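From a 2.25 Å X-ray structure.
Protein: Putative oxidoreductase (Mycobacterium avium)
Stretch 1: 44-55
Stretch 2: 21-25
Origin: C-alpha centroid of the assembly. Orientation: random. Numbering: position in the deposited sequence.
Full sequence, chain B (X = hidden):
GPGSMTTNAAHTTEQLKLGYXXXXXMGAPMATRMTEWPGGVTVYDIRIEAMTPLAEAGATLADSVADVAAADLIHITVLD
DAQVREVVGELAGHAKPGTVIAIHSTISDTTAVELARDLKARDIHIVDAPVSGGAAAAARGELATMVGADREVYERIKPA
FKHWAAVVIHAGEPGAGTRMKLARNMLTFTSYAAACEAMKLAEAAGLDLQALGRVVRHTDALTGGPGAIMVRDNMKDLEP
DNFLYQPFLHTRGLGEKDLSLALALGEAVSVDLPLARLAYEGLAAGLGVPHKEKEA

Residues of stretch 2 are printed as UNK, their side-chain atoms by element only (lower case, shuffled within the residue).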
# COMPACT_ATOMS: atom_id res chain seq x y z
N TYR B 44 26.91 20.05 7.34
CA TYR B 44 26.76 20.90 8.51
C TYR B 44 25.45 20.63 9.24
O TYR B 44 24.39 20.51 8.63
CB TYR B 44 26.84 22.38 8.14
CG TYR B 44 26.61 23.25 9.34
CD1 TYR B 44 27.65 23.54 10.22
CD2 TYR B 44 25.34 23.75 9.63
CE1 TYR B 44 27.44 24.33 11.34
CE2 TYR B 44 25.12 24.54 10.75
CZ TYR B 44 26.17 24.82 11.60
OH TYR B 44 25.95 25.60 12.71
N ASP B 45 25.56 20.54 10.56
CA ASP B 45 24.41 20.52 11.46
C ASP B 45 24.89 21.12 12.77
O ASP B 45 26.03 20.88 13.19
CB ASP B 45 23.92 19.08 11.66
CG ASP B 45 22.61 19.02 12.44
OD1 ASP B 45 21.59 18.59 11.86
OD2 ASP B 45 22.60 19.39 13.63
N ILE B 46 24.04 21.92 13.41
CA ILE B 46 24.43 22.61 14.65
C ILE B 46 24.73 21.64 15.79
O ILE B 46 25.48 21.96 16.71
CB ILE B 46 23.37 23.66 15.10
CG1 ILE B 46 22.06 22.98 15.53
CG2 ILE B 46 23.12 24.68 13.99
CD1 ILE B 46 20.97 23.97 15.91
N ARG B 47 24.15 20.44 15.72
CA ARG B 47 24.35 19.40 16.72
C ARG B 47 25.61 18.59 16.41
O ARG B 47 25.69 17.94 15.37
CB ARG B 47 23.14 18.47 16.75
CG ARG B 47 21.83 19.18 17.06
CD ARG B 47 20.64 18.30 16.71
NE ARG B 47 20.43 18.22 15.26
CZ ARG B 47 19.59 17.37 14.67
NH1 ARG B 47 18.88 16.50 15.38
NH2 ARG B 47 19.47 17.38 13.34
N ILE B 48 26.58 18.63 17.32
CA ILE B 48 27.83 17.89 17.17
C ILE B 48 27.60 16.38 17.02
O ILE B 48 28.26 15.73 16.21
CB ILE B 48 28.81 18.17 18.35
CG1 ILE B 48 30.17 17.48 18.12
CG2 ILE B 48 28.22 17.72 19.68
CD1 ILE B 48 30.98 18.06 16.99
N GLU B 49 26.66 15.83 17.80
CA GLU B 49 26.39 14.39 17.75
C GLU B 49 25.79 13.94 16.41
O GLU B 49 25.83 12.75 16.08
CB GLU B 49 25.50 13.94 18.92
CG GLU B 49 24.02 14.35 18.86
CD GLU B 49 23.73 15.72 19.46
OE1 GLU B 49 24.69 16.46 19.79
OE2 GLU B 49 22.54 16.06 19.61
N ALA B 50 25.22 14.88 15.65
CA ALA B 50 24.78 14.60 14.28
C ALA B 50 25.96 14.59 13.31
O ALA B 50 25.97 13.82 12.35
CB ALA B 50 23.74 15.62 13.84
N MET B 51 26.95 15.44 13.58
CA MET B 51 28.11 15.61 12.70
C MET B 51 29.10 14.45 12.74
O MET B 51 29.61 14.02 11.70
CB MET B 51 28.87 16.90 13.06
CG MET B 51 28.07 18.18 12.85
SD MET B 51 28.12 18.74 11.14
CE MET B 51 29.68 19.62 11.12
N THR B 52 29.38 13.94 13.94
CA THR B 52 30.48 12.99 14.15
C THR B 52 30.36 11.69 13.33
O THR B 52 31.34 11.27 12.72
CB THR B 52 30.67 12.68 15.66
OG1 THR B 52 30.80 13.91 16.38
CG2 THR B 52 31.92 11.83 15.87
N PRO B 53 29.17 11.06 13.31
CA PRO B 53 28.93 9.90 12.44
C PRO B 53 29.27 10.16 10.96
O PRO B 53 29.88 9.31 10.31
CB PRO B 53 27.43 9.64 12.60
CG PRO B 53 27.12 10.12 13.96
CD PRO B 53 28.02 11.30 14.21
N LEU B 54 28.85 11.32 10.45
CA LEU B 54 29.18 11.71 9.08
C LEU B 54 30.68 11.92 8.90
O LEU B 54 31.23 11.62 7.84
CB LEU B 54 28.43 12.98 8.67
CG LEU B 54 27.06 12.78 8.01
CD1 LEU B 54 27.20 12.03 6.68
CD2 LEU B 54 26.11 12.05 8.94
N ALA B 55 31.34 12.44 9.93
CA ALA B 55 32.80 12.59 9.92
C ALA B 55 33.48 11.24 9.74
O ALA B 55 34.36 11.10 8.89
CB ALA B 55 33.28 13.26 11.21
N UNK B 21 22.93 20.28 4.43
CA UNK B 21 22.55 21.00 5.65
C UNK B 21 21.35 20.30 6.28
O UNK B 21 20.30 20.16 5.64
c UNK B 21 22.24 22.47 5.35
c UNK B 21 21.77 23.19 6.62
c UNK B 21 23.47 23.17 4.78
c UNK B 21 23.23 24.60 4.36
N UNK B 22 21.51 19.87 7.53
CA UNK B 22 20.48 19.13 8.27
C UNK B 22 20.74 17.63 8.28
O UNK B 22 20.47 16.96 7.28
N UNK B 23 21.25 17.12 9.39
CA UNK B 23 21.61 15.70 9.52
C UNK B 23 20.69 14.98 10.51
O UNK B 23 21.16 14.28 11.42
c UNK B 23 25.51 16.11 9.66
c UNK B 23 24.11 16.22 9.05
c UNK B 23 23.07 15.56 9.96
c UNK B 23 24.09 15.61 7.66
N UNK B 24 19.38 15.14 10.32
CA UNK B 24 18.38 14.47 11.15
C UNK B 24 18.14 13.05 10.67
O UNK B 24 18.99 12.44 10.02
N UNK B 25 16.95 12.52 10.96
CA UNK B 25 16.64 11.12 10.67
C UNK B 25 16.55 10.78 9.17
O UNK B 25 16.66 9.61 8.80
o UNK B 25 16.74 10.29 13.35
n UNK B 25 14.52 10.45 13.67
c UNK B 25 15.37 10.67 11.40
c UNK B 25 15.60 10.46 12.90

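Position 21 carries four side-chain carbons and no heteroatom. The chain forks at its first carbon, with one arm of a single carbon and one of two. Its backbone lies alongside Tyr-44 in a parallel bridge, the two CA atoms 5.1 Å apart, and its CA approaches Tyr-44 O at 3.5 Å in a CA-H...O contact. This pattern is isoleucine, Ile-21, whose side chain lies on the same face of the sheet as that of Tyr-44.

At position 22 there is no side-chain atom. The backbone N donates a nearly straight hydrogen bond of 3.1 Å to Tyr-44 O, and CA lies 3.8 Å from Asp-45 OD1. The phi/psi pair of 100/102° would jam a CB against the carbonyl O of the residue before, so the conformation by itself calls for glycine. This is Gly-22.

Position 23 again has four carbons, but here the fork comes at the second, and both arms are one carbon long. The side chain points toward stretch 1 and reaches the helix, where its CB lies 3.9 Å from Ala-50 CB; further out it meets Met-51 and Leu-54. Its backbone N donates a 2.9 Å hydrogen bond to Asp-45 OD1. A branched, wholly apolar side chain of this shape is leucine, and Leu-23 adopts the mt rotamer, which places CD1 3.6 Å from Ala-50 O and 4.0 Å from both Met-51 SD and Leu-54 CG.

Position 24 also lacks side-chain atoms, and its N lies 3.8 Å from Arg-47 NH2; the residue is Gly-24. A CB would point sideways and would have room, so this contact does not itself demand glycine.

Position 25 makes no contact with stretch 1; its two side-chain carbons, the second bearing one oxygen and one nitrogen, form a short carboxamide, hence Asn-25.

The contact combines a polar anchor with an apolar plug. The parallel bridge ends in the bond from Gly-22 N to Tyr-44 O, and the next amide, Leu-23 N, turns to the carboxylate of Asp-45. That carboxylate is held by Arg-47: Asp-45 OD1 accepts from Arg-47 NH2 at 2.9 Å and Asp-45 OD2 from Arg-47 NE at 3.0 Å, both as part of a salt bridge, and Asp-45 OD2 also accepts from Arg-47 N at 2.8 Å. Asp-45 thus ties the loop of stretch 2 to the residue at the N-cap of the helix. Beyond this polar cluster, Leu-23 packs against Ala-50, Met-51 and Leu-54, and it has the largest area covered by the opposing stretch, 131 Å².

Stretch 2, residues 21-25: IGLGN
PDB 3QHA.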